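N-terminal acetyltransferase B complex subunit MDM20 (Candida albicans, PDB 5K04) probably serves as the non-catalytic auxiliary subunit of the NatB complex, which transfers acetyl groups from acetyl-CoA to the N termini of proteins. Local coordinates at residues L613-L616 with Y617-L621; Y637-L640 with Q641-K645; K605-V608 with F609-L612. All coordinates share one frame; numbering follows the deposited sequence.

Contact 1: residues L613-L616 with Y617-L621; sequences LYKL and YFNLL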
ATOM      1  N   LEU A 613      17.541 -25.088   7.859  1.00 44.01           N
ATOM      2  CA  LEU A 613      18.254 -24.088   7.069  1.00 42.52           C
ATOM      3  C   LEU A 613      18.817 -22.975   7.948  1.00 42.16           C
ATOM      4  O   LEU A 613      19.988 -22.591   7.817  1.00 28.82           O
ATOM      5  CB  LEU A 613      17.311 -23.502   6.007  1.00 38.78           C
ATOM      6  CG  LEU A 613      17.935 -22.475   5.033  1.00 45.53           C
ATOM      7  CD1 LEU A 613      19.026 -23.114   4.168  1.00 36.76           C
ATOM      8  CD2 LEU A 613      16.880 -21.784   4.155  1.00 39.26           C
ATOM      9  N   TYR A 614      17.986 -22.433   8.845  1.00 37.39           N
ATOM     10  CA  TYR A 614      18.400 -21.260   9.601  1.00 38.92           C
ATOM     11  C   TYR A 614      19.282 -21.627  10.779  1.00 39.68           C
ATOM     12  O   TYR A 614      20.089 -20.803  11.216  1.00 27.91           O
ATOM     13  CB  TYR A 614      17.168 -20.450  10.017  1.00 38.77           C
ATOM     14  CG  TYR A 614      16.570 -19.803   8.790  1.00 41.30           C
ATOM     15  CD1 TYR A 614      17.288 -18.832   8.079  1.00 34.42           C
ATOM     16  CD2 TYR A 614      15.328 -20.199   8.293  1.00 37.64           C
ATOM     17  CE1 TYR A 614      16.777 -18.265   6.911  1.00 37.46           C
ATOM     18  CE2 TYR A 614      14.806 -19.629   7.127  1.00 38.62           C
ATOM     19  CZ  TYR A 614      15.531 -18.661   6.440  1.00 40.17           C
ATOM     20  OH  TYR A 614      15.003 -18.105   5.292  1.00 25.25           O
ATOM     21  N   LYS A 615      19.158 -22.860  11.280  1.00 47.01           N
ATOM     22  CA  LYS A 615      20.167 -23.380  12.190  1.00 46.55           C
ATOM     23  C   LYS A 615      21.511 -23.545  11.474  1.00 43.67           C
ATOM     24  O   LYS A 615      22.554 -23.131  11.996  1.00 31.83           O
ATOM     25  CB  LYS A 615      19.684 -24.701  12.789  1.00 43.92           C
ATOM     26  CG  LYS A 615      20.640 -25.301  13.815  1.00 53.71           C
ATOM     27  CD  LYS A 615      19.987 -26.482  14.548  1.00 58.15           C
ATOM     28  CE  LYS A 615      20.967 -27.217  15.457  1.00 57.00           C
ATOM     29  NZ  LYS A 615      21.428 -26.414  16.617  1.00 68.18           N
ATOM     30  N   LEU A 616      21.501 -24.128  10.270  1.00 40.56           N
ATOM     31  CA  LEU A 616      22.713 -24.183   9.457  1.00 41.88           C
ATOM     32  C   LEU A 616      23.304 -22.791   9.275  1.00 38.98           C
ATOM     33  O   LEU A 616      24.494 -22.578   9.525  1.00 30.06           O
ATOM     34  CB  LEU A 616      22.415 -24.829   8.100  1.00 45.02           C
ATOM     35  CG  LEU A 616      22.042 -26.329   8.089  1.00 46.10           C
ATOM     36  CD1 LEU A 616      21.866 -26.860   6.669  1.00 42.58           C
ATOM     37  CD2 LEU A 616      23.050 -27.178   8.859  1.00 41.74           C
ATOM     38  N   TYR A 617      22.470 -21.817   8.883  1.00 40.25           N
ATOM     39  CA  TYR A 617      22.951 -20.446   8.731  1.00 40.92           C
ATOM     40  C   TYR A 617      23.578 -19.939  10.026  1.00 41.92           C
ATOM     41  O   TYR A 617      24.708 -19.440  10.030  1.00 31.02           O
ATOM     42  CB  TYR A 617      21.821 -19.521   8.294  1.00 43.00           C
ATOM     43  CG  TYR A 617      21.691 -19.305   6.790  1.00 41.74           C
ATOM     44  CD1 TYR A 617      22.727 -18.744   6.042  1.00 42.07           C
ATOM     45  CD2 TYR A 617      20.504 -19.608   6.131  1.00 42.10           C
ATOM     46  CE1 TYR A 617      22.588 -18.512   4.667  1.00 39.01           C
ATOM     47  CE2 TYR A 617      20.353 -19.380   4.767  1.00 41.85           C
ATOM     48  CZ  TYR A 617      21.396 -18.842   4.035  1.00 39.94           C
ATOM     49  OH  TYR A 617      21.234 -18.648   2.682  1.00 26.46           O
ATOM     50  N   PHE A 618      22.874 -20.106  11.143  1.00 45.37           N
ATOM     51  CA  PHE A 618      23.363 -19.579  12.412  1.00 43.69           C
ATOM     52  C   PHE A 618      24.735 -20.153  12.754  1.00 45.50           C
ATOM     53  O   PHE A 618      25.654 -19.416  13.128  1.00 37.97           O
ATOM     54  CB  PHE A 618      22.349 -19.872  13.527  1.00 41.91           C
ATOM     55  CG  PHE A 618      22.813 -19.438  14.900  1.00 39.62           C
ATOM     56  CD1 PHE A 618      22.679 -18.117  15.313  1.00 35.89           C
ATOM     57  CD2 PHE A 618      23.406 -20.345  15.765  1.00 42.69           C
ATOM     58  CE1 PHE A 618      23.109 -17.705  16.572  1.00 37.79           C
ATOM     59  CE2 PHE A 618      23.842 -19.949  17.025  1.00 49.92           C
ATOM     60  CZ  PHE A 618      23.689 -18.616  17.430  1.00 46.32           C
ATOM     61  N   ASN A 619      24.890 -21.474  12.629  1.00 50.79           N
ATOM     62  CA  ASN A 619      26.177 -22.099  12.912  1.00 48.93           C
ATOM     63  C   ASN A 619      27.251 -21.598  11.962  1.00 46.70           C
ATOM     64  O   ASN A 619      28.418 -21.437  12.355  1.00 33.10           O
ATOM     65  CB  ASN A 619      26.045 -23.623  12.821  1.00 47.30           C
ATOM     66  CG  ASN A 619      25.233 -24.204  13.968  1.00 39.44           C
ATOM     67  OD1 ASN A 619      24.360 -23.539  14.521  1.00 31.98           O
ATOM     68  ND2 ASN A 619      25.551 -25.430  14.354  1.00 48.74           N
ATOM     69  N   LEU A 620      26.873 -21.355  10.701  1.00 46.72           N
ATOM     70  CA  LEU A 620      27.834 -20.922   9.695  1.00 44.00           C
ATOM     71  C   LEU A 620      28.358 -19.530  10.010  1.00 43.05           C
ATOM     72  O   LEU A 620      29.563 -19.269   9.902  1.00 34.18           O
ATOM     73  CB  LEU A 620      27.181 -20.951   8.313  1.00 45.59           C
ATOM     74  CG  LEU A 620      28.014 -20.404   7.148  1.00 49.82           C
ATOM     75  CD1 LEU A 620      29.306 -21.212   6.981  1.00 41.53           C
ATOM     76  CD2 LEU A 620      27.204 -20.374   5.850  1.00 46.87           C
ATOM     77  N   LEU A 621      27.464 -18.627  10.417  1.00 44.17           N
ATOM     78  CA  LEU A 621      27.845 -17.246  10.668  1.00 42.40           C
ATOM     79  C   LEU A 621      28.619 -17.114  11.970  1.00 35.45           C
ATOM     80  O   LEU A 621      29.574 -16.337  12.047  1.00 33.15           O
ATOM     81  CB  LEU A 621      26.592 -16.373  10.679  1.00 46.75           C
ATOM     82  CG  LEU A 621      25.787 -16.459   9.375  1.00 45.11           C
ATOM     83  CD1 LEU A 621      24.399 -15.867   9.545  1.00 44.06           C
ATOM     84  CD2 LEU A 621      26.523 -15.753   8.245  1.00 45.40           C
TER
HETATM   85  O   HOH W   1      24.637 -26.936  17.032  1.00 41.88           O
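Tyr617 leans back on Leu613 and Tyr614 in the middle of helix 608-625, filling one side of a helical turn with two phenol rings and a leucine. The ring of Tyr617 lies alongside the isobutyl group of Leu613, and its CE2 rests 3.9 Å from Leu613 CG. Leu613 CG stands anti to its own backbone N (chi1 -177°), which turns the branch outward beside the ring that Tyr617 lays back along the helix, with CD1 also near CE2. The other tyrosine runs in the same direction: Tyr614 CD1 approaches Tyr617 CD2 to 3.8 Å. The ring planes are only 24° apart, but with centroids separated by 5.9 Å they are slid past each other and hardly overlap.

This is a helix of an all-alpha fold, in a protein whose family belongs to the TPR clan, and most of the residues here are buried, with helices 571-584, 591-601, 630-643 and 661-682 packing around them. Helix 661-682 brings Phe672 edge-to-face to Tyr617, while the first two supply further neighbours of Tyr614 and Phe618. Backbone bonds keep the turns in step, among them Tyr617 N to Leu613 O at 2.8 Å and Phe618 N to Tyr614 O at 2.9 Å.

On the Lys615 side the chemistry becomes polar. Asn619 N donates to Lys615 O at 2.9 Å. Lys615 runs extended until its last torsion, chi4 67°, where it bends; a water there accepts from Lys615 NZ at 3.3 Å and from Asn619 ND2 at 3.2 Å. The same amide nitrogen also donates to Leu636 O, and this ties the end of Asn619 to helix 630-643.

Contact 2: residues Y637-L640 with Q641-K645; sequences YNYL and QKNLK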
ATOM      1  N   TYR A 637      30.375 -26.541  14.146  1.00 55.37           N
ATOM      2  CA  TYR A 637      30.815 -27.025  12.844  1.00 54.90           C
ATOM      3  C   TYR A 637      30.441 -28.487  12.623  1.00 49.19           C
ATOM      4  O   TYR A 637      30.147 -28.880  11.485  1.00 36.03           O
ATOM      5  CB  TYR A 637      32.321 -26.816  12.687  1.00 51.04           C
ATOM      6  CG  TYR A 637      32.941 -27.714  11.652  1.00 47.70           C
ATOM      7  CD1 TYR A 637      32.691 -27.514  10.303  1.00 47.23           C
ATOM      8  CD2 TYR A 637      33.758 -28.779  12.024  1.00 47.98           C
ATOM      9  CE1 TYR A 637      33.235 -28.338   9.350  1.00 50.09           C
ATOM     10  CE2 TYR A 637      34.319 -29.619  11.065  1.00 47.58           C
ATOM     11  CZ  TYR A 637      34.054 -29.381   9.730  1.00 45.61           C
ATOM     12  OH  TYR A 637      34.586 -30.170   8.746  1.00 38.92           O
ATOM     13  N   ASN A 638      30.455 -29.298  13.692  1.00 46.74           N
ATOM     14  CA  ASN A 638      30.059 -30.701  13.577  1.00 48.69           C
ATOM     15  C   ASN A 638      28.618 -30.829  13.089  1.00 50.18           C
ATOM     16  O   ASN A 638      28.305 -31.711  12.281  1.00 36.27           O
ATOM     17  CB  ASN A 638      30.222 -31.421  14.922  1.00 55.38           C
ATOM     18  CG  ASN A 638      31.654 -31.926  15.176  1.00 63.33           C
ATOM     19  OD1 ASN A 638      32.498 -31.977  14.277  1.00 56.09           O
ATOM     20  ND2 ASN A 638      31.917 -32.308  16.417  1.00 74.22           N
ATOM     21  N   TYR A 639      27.726 -29.948  13.561  1.00 49.26           N
ATOM     22  CA  TYR A 639      26.341 -30.014  13.113  1.00 44.92           C
ATOM     23  C   TYR A 639      26.228 -29.716  11.620  1.00 40.17           C
ATOM     24  O   TYR A 639      25.448 -30.363  10.911  1.00 33.61           O
ATOM     25  CB  TYR A 639      25.473 -29.063  13.933  1.00 37.05           C
ATOM     26  CG  TYR A 639      23.989 -29.283  13.696  1.00 48.49           C
ATOM     27  CD1 TYR A 639      23.313 -28.611  12.676  1.00 47.24           C
ATOM     28  CD2 TYR A 639      23.260 -30.158  14.499  1.00 47.52           C
ATOM     29  CE1 TYR A 639      21.951 -28.814  12.461  1.00 49.84           C
ATOM     30  CE2 TYR A 639      21.905 -30.370  14.294  1.00 47.95           C
ATOM     31  CZ  TYR A 639      21.253 -29.703  13.275  1.00 52.71           C
ATOM     32  OH  TYR A 639      19.906 -29.911  13.077  1.00 42.16           O
ATOM     33  N   LEU A 640      27.007 -28.747  11.122  1.00 52.98           N
ATOM     34  CA  LEU A 640      27.055 -28.498   9.679  1.00 50.35           C
ATOM     35  C   LEU A 640      27.592 -29.717   8.933  1.00 45.21           C
ATOM     36  O   LEU A 640      27.075 -30.091   7.877  1.00 33.94           O
ATOM     37  CB  LEU A 640      27.920 -27.269   9.378  1.00 42.57           C
ATOM     38  CG  LEU A 640      27.375 -25.891   9.790  1.00 43.81           C
ATOM     39  CD1 LEU A 640      28.514 -24.918  10.087  1.00 43.80           C
ATOM     40  CD2 LEU A 640      26.488 -25.305   8.700  1.00 41.68           C
ATOM     41  N   GLN A 641      28.613 -30.367   9.493  1.00 52.10           N
ATOM     42  CA  GLN A 641      29.232 -31.507   8.827  1.00 57.90           C
ATOM     43  C   GLN A 641      28.260 -32.680   8.704  1.00 53.00           C
ATOM     44  O   GLN A 641      28.207 -33.346   7.664  1.00 35.63           O
ATOM     45  CB  GLN A 641      30.495 -31.910   9.596  1.00 63.80           C
ATOM     46  CG  GLN A 641      31.250 -33.103   9.035  1.00 81.40           C
ATOM     47  CD  GLN A 641      32.704 -33.146   9.500  1.00 90.98           C
ATOM     48  OE1 GLN A 641      33.073 -32.522  10.499  1.00 89.13           O
ATOM     49  NE2 GLN A 641      33.536 -33.873   8.764  1.00 94.30           N
ATOM     50  N   LYS A 642      27.477 -32.942   9.753  1.00 49.01           N
ATOM     51  CA  LYS A 642      26.578 -34.086   9.740  1.00 48.91           C
ATOM     52  C   LYS A 642      25.424 -33.890   8.758  1.00 49.64           C
ATOM     53  O   LYS A 642      24.907 -34.870   8.210  1.00 39.05           O
ATOM     54  CB  LYS A 642      26.038 -34.327  11.150  1.00 55.65           C
ATOM     55  CG  LYS A 642      26.505 -35.612  11.812  1.00 81.05           C
ATOM     56  CD  LYS A 642      27.973 -35.567  12.267  1.00 91.99           C
ATOM     57  CE  LYS A 642      28.409 -36.912  12.873  1.00 96.42           C
ATOM     58  NZ  LYS A 642      29.874 -36.985  13.182  1.00100.33           N
ATOM     59  N   ASN A 643      25.017 -32.638   8.510  1.00 41.99           N
ATOM     60  CA  ASN A 643      23.771 -32.348   7.814  1.00 41.65           C
ATOM     61  C   ASN A 643      23.944 -31.716   6.436  1.00 42.74           C
ATOM     62  O   ASN A 643      22.959 -31.611   5.699  1.00 31.71           O
ATOM     63  CB  ASN A 643      22.899 -31.443   8.694  1.00 44.19           C
ATOM     64  CG  ASN A 643      22.314 -32.188   9.904  1.00 47.84           C
ATOM     65  OD1 ASN A 643      21.615 -33.195   9.759  1.00 40.76           O
ATOM     66  ND2 ASN A 643      22.626 -31.699  11.104  1.00 48.46           N
ATOM     67  N   LEU A 644      25.154 -31.288   6.067  1.00 44.55           N
ATOM     68  CA  LEU A 644      25.426 -30.850   4.693  1.00 42.59           C
ATOM     69  C   LEU A 644      25.661 -32.091   3.827  1.00 42.83           C
ATOM     70  O   LEU A 644      26.773 -32.415   3.398  1.00 35.10           O
ATOM     71  CB  LEU A 644      26.603 -29.890   4.653  1.00 45.31           C
ATOM     72  CG  LEU A 644      26.291 -28.450   5.053  1.00 54.50           C
ATOM     73  CD1 LEU A 644      27.427 -27.513   4.645  1.00 54.52           C
ATOM     74  CD2 LEU A 644      24.993 -28.034   4.420  1.00 50.47           C
ATOM     75  N   LYS A 645      24.566 -32.813   3.617  1.00 48.79           N
ATOM     76  CA  LYS A 645      24.523 -34.067   2.881  1.00 44.59           C
ATOM     77  C   LYS A 645      23.129 -34.185   2.289  1.00 41.21           C
ATOM     78  O   LYS A 645      22.145 -33.884   2.972  1.00 35.49           O
ATOM     79  CB  LYS A 645      24.785 -35.272   3.791  1.00 47.89           C
ATOM     80  CG  LYS A 645      26.155 -35.349   4.445  1.00 59.96           C
ATOM     81  CD  LYS A 645      26.250 -36.614   5.272  1.00 72.32           C
ATOM     82  CE  LYS A 645      27.631 -36.783   5.895  1.00 85.76           C
ATOM     83  NZ  LYS A 645      27.650 -37.867   6.945  1.00 91.09           N
TER
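Tyr639 and Asn643 meet in the last turn of helix 630-643, where the chain is about to leave the helix. Asn643 sends its amide back along the turn, and ND2 does two things at once. It donates to Tyr639 O at 3.1 Å, through a bent bond (136°) in which the oxygen lies somewhat out of the amide plane. It also hangs over the centre of the Tyr639 ring, 3.2 Å above the plane, with the nearest ring carbons, CE1 and CZ, each 3.3 Å from ND2. Amide and ring planes are turned 54° apart, so the nitrogen end leans into the face and the group does not lie flat on it. Tyr639 CG is anti to the backbone N (chi1 -169°), which carries the ring forward along the helix to meet this amide. Lys615 of helix 608-625 makes a cation-pi contact with the opposite face, leaving the phenol held between ammonium and amide.

Two residues earlier in the chain, in the pair Tyr637 and Gln641, the glutamine stretches its extended chain back to the tyrosine and sets OE1 3.2 Å from ring carbon CE2. Tyr637 itself packs on Gln690 and Leu691 of helix 686-695.

The backbone loosens at Asn643, whose N makes only weak bonds to Tyr639 O and Leu640 O. ND2 supplies a second donor to Tyr639 O beside the weak one from N. Leu644 N still reaches Leu640 O at 2.9 Å, yet Leu644 has already left helical angles; it forms the centre of an inverse gamma turn, and with Lys645 as the next N-cap the chain makes the abrupt helix-to-helix junction of an alpha-helical array.

Contact 3: residues K605-V608 with F609-L612; sequences KFSV and FDNL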
ATOM      1  N   LYS A 605       8.117 -20.453  13.721  1.00 46.56           N
ATOM      2  CA  LYS A 605       6.932 -21.089  13.084  1.00 48.24           C
ATOM      3  C   LYS A 605       7.216 -21.634  11.677  1.00 42.67           C
ATOM      4  O   LYS A 605       6.429 -21.445  10.753  1.00 40.93           O
ATOM      5  CB  LYS A 605       5.723 -20.143  13.051  1.00 41.44           C
ATOM      6  CG  LYS A 605       5.101 -19.935  14.424  1.00 48.19           C
ATOM      7  CD  LYS A 605       4.323 -18.630  14.558  1.00 54.53           C
ATOM      8  CE  LYS A 605       3.722 -18.491  15.957  1.00 69.02           C
ATOM      9  NZ  LYS A 605       4.745 -18.620  17.063  1.00 83.34           N
ATOM     10  N   PHE A 606       8.302 -22.395  11.541  1.00 49.34           N
ATOM     11  CA  PHE A 606       8.794 -22.853  10.246  1.00 46.53           C
ATOM     12  C   PHE A 606       8.476 -24.324   9.966  1.00 42.08           C
ATOM     13  O   PHE A 606       8.165 -25.117  10.861  1.00 26.00           O
ATOM     14  CB  PHE A 606      10.304 -22.655  10.160  1.00 45.34           C
ATOM     15  CG  PHE A 606      10.736 -21.241   9.913  1.00 43.71           C
ATOM     16  CD1 PHE A 606       9.944 -20.367   9.195  1.00 47.89           C
ATOM     17  CD2 PHE A 606      11.977 -20.796  10.375  1.00 43.38           C
ATOM     18  CE1 PHE A 606      10.376 -19.051   8.948  1.00 53.41           C
ATOM     19  CE2 PHE A 606      12.417 -19.484  10.135  1.00 44.75           C
ATOM     20  CZ  PHE A 606      11.613 -18.611   9.423  1.00 46.90           C
ATOM     21  N   SER A 607       8.570 -24.673   8.682  1.00 52.08           N
ATOM     22  CA  SER A 607       8.679 -26.061   8.245  1.00 46.70           C
ATOM     23  C   SER A 607       9.962 -26.708   8.770  1.00 43.77           C
ATOM     24  O   SER A 607      10.922 -26.032   9.160  1.00 31.03           O
ATOM     25  CB  SER A 607       8.678 -26.143   6.721  1.00 39.59           C
ATOM     26  OG  SER A 607       9.888 -25.606   6.187  1.00 25.25           O
ATOM     27  N   VAL A 608       9.977 -28.048   8.754  1.00 46.82           N
ATOM     28  CA  VAL A 608      11.159 -28.781   9.208  1.00 36.36           C
ATOM     29  C   VAL A 608      12.398 -28.287   8.479  1.00 37.79           C
ATOM     30  O   VAL A 608      13.424 -27.977   9.099  1.00 29.14           O
ATOM     31  CB  VAL A 608      10.975 -30.297   9.023  1.00 39.71           C
ATOM     32  CG1 VAL A 608      12.164 -31.032   9.574  1.00 34.82           C
ATOM     33  CG2 VAL A 608       9.702 -30.784   9.713  1.00 43.88           C
ATOM     34  N   PHE A 609      12.304 -28.159   7.150  1.00 42.51           N
ATOM     35  CA  PHE A 609      13.488 -27.795   6.382  1.00 38.91           C
ATOM     36  C   PHE A 609      13.957 -26.386   6.711  1.00 36.61           C
ATOM     37  O   PHE A 609      15.160 -26.148   6.871  1.00 26.69           O
ATOM     38  CB  PHE A 609      13.255 -27.919   4.883  1.00 36.35           C
ATOM     39  CG  PHE A 609      14.447 -27.485   4.085  1.00 43.02           C
ATOM     40  CD1 PHE A 609      15.639 -28.207   4.156  1.00 38.57           C
ATOM     41  CD2 PHE A 609      14.408 -26.342   3.301  1.00 41.28           C
ATOM     42  CE1 PHE A 609      16.754 -27.813   3.450  1.00 36.60           C
ATOM     43  CE2 PHE A 609      15.533 -25.943   2.575  1.00 37.18           C
ATOM     44  CZ  PHE A 609      16.704 -26.679   2.657  1.00 39.00           C
ATOM     45  N   ASP A 610      13.021 -25.436   6.803  1.00 44.33           N
ATOM     46  CA  ASP A 610      13.402 -24.064   7.120  1.00 44.93           C
ATOM     47  C   ASP A 610      14.017 -23.960   8.512  1.00 37.52           C
ATOM     48  O   ASP A 610      14.941 -23.170   8.712  1.00 25.99           O
ATOM     49  CB  ASP A 610      12.203 -23.125   6.979  1.00 41.07           C
ATOM     50  CG  ASP A 610      12.065 -22.560   5.559  1.00 44.58           C
ATOM     51  OD1 ASP A 610      13.059 -22.587   4.796  1.00 38.37           O
ATOM     52  OD2 ASP A 610      10.963 -22.084   5.206  1.00 39.70           O
ATOM     53  N   ASN A 611      13.542 -24.757   9.477  1.00 45.13           N
ATOM     54  CA  ASN A 611      14.186 -24.766  10.793  1.00 47.70           C
ATOM     55  C   ASN A 611      15.634 -25.249  10.694  1.00 45.27           C
ATOM     56  O   ASN A 611      16.521 -24.701  11.353  1.00 27.73           O
ATOM     57  CB  ASN A 611      13.380 -25.622  11.780  1.00 39.04           C
ATOM     58  CG  ASN A 611      12.309 -24.801  12.536  1.00 47.83           C
ATOM     59  OD1 ASN A 611      12.492 -23.606  12.808  1.00 34.49           O
ATOM     60  ND2 ASN A 611      11.197 -25.439  12.863  1.00 49.66           N
ATOM     61  N   LEU A 612      15.896 -26.259   9.852  1.00 42.66           N
ATOM     62  CA  LEU A 612      17.265 -26.723   9.654  1.00 40.64           C
ATOM     63  C   LEU A 612      18.103 -25.683   8.913  1.00 40.22           C
ATOM     64  O   LEU A 612      19.246 -25.411   9.293  1.00 28.34           O
ATOM     65  CB  LEU A 612      17.252 -28.042   8.891  1.00 44.35           C
ATOM     66  CG  LEU A 612      18.579 -28.600   8.369  1.00 47.18           C
ATOM     67  CD1 LEU A 612      19.442 -29.076   9.519  1.00 44.71           C
ATOM     68  CD2 LEU A 612      18.310 -29.742   7.388  1.00 44.42           C
TER
HETATM   69  O   HOH W   2      10.042 -22.549  13.852  1.00 32.97           O
HETATM   70  O   HOH W   3       8.278 -22.463   6.842  1.00 30.47           O
HETATM   71  O   HOH W   4       9.685 -24.873   3.679  1.00 43.04           O
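Ser607 caps the N-terminus of helix 608-625 by reaching forward to Asp610. Its OG accepts from Asp610 N at 3.2 Å, over a nearly straight bond of 165°, because chi1 of 70° places OG between the backbone N and the carbonyl carbon, facing the first turn. This is a serine N-cap. A full capping box would need Asp610 to bind Ser607 N directly; here a water does the joining, accepting from Ser607 N at 2.9 Å and donating to Asp610 OD2 at 3.2 Å. A carboxylate at this end of a helix would probably also interact favourably with the helix dipole.

The tight part is Phe606, just ahead of the cap. Its CB sits 3.7 Å from Asp610 CB, and the two side chains cross at about a right angle. From there the ring runs toward helix 571-584, where it packs on Val572 and Leu576, and it meets the ring of Tyr614. Phe609, which is buried, turns to another side and touches Leu649 and Leu652.

The outer side is much looser. Val608 and Asn611 are exposed; Val608, which also touches Ile651, offers its carbonyl to Leu612 N. Asn611 N is held by Ser607 O at 2.9 Å, the first regular turn of the helix, while its amide swings back over the loop, with amide and Phe606 ring planes 61° apart. OD1 comes to the edge of that ring, near its plane, and lies 3.6 Å from Phe606 CB. A second water bridges the two residues, accepting from Phe606 N and donating to Asn611 OD1, 2.9 Å from each atom.

In the fold
Read from the N terminus, contact 3 comes first: residues 605-612 lead out of the loop after helix 591-601 and start helix 608-625. Contact 1, residues 613-621, follows directly on the same helix, its centre about 12 Å from that of contact 3. After a short connection, contact 2 ends helix 630-643. All three are local turns in series; none encloses or crosses another, and none closes a long loop. In space they form one patch: Leu616 and Asn619 pack on Leu640, and Leu612 touches Tyr639, tying the two consecutive helices together. Helices 571-584, 661-682 and 686-695 bound the patch within the all-helical subunit.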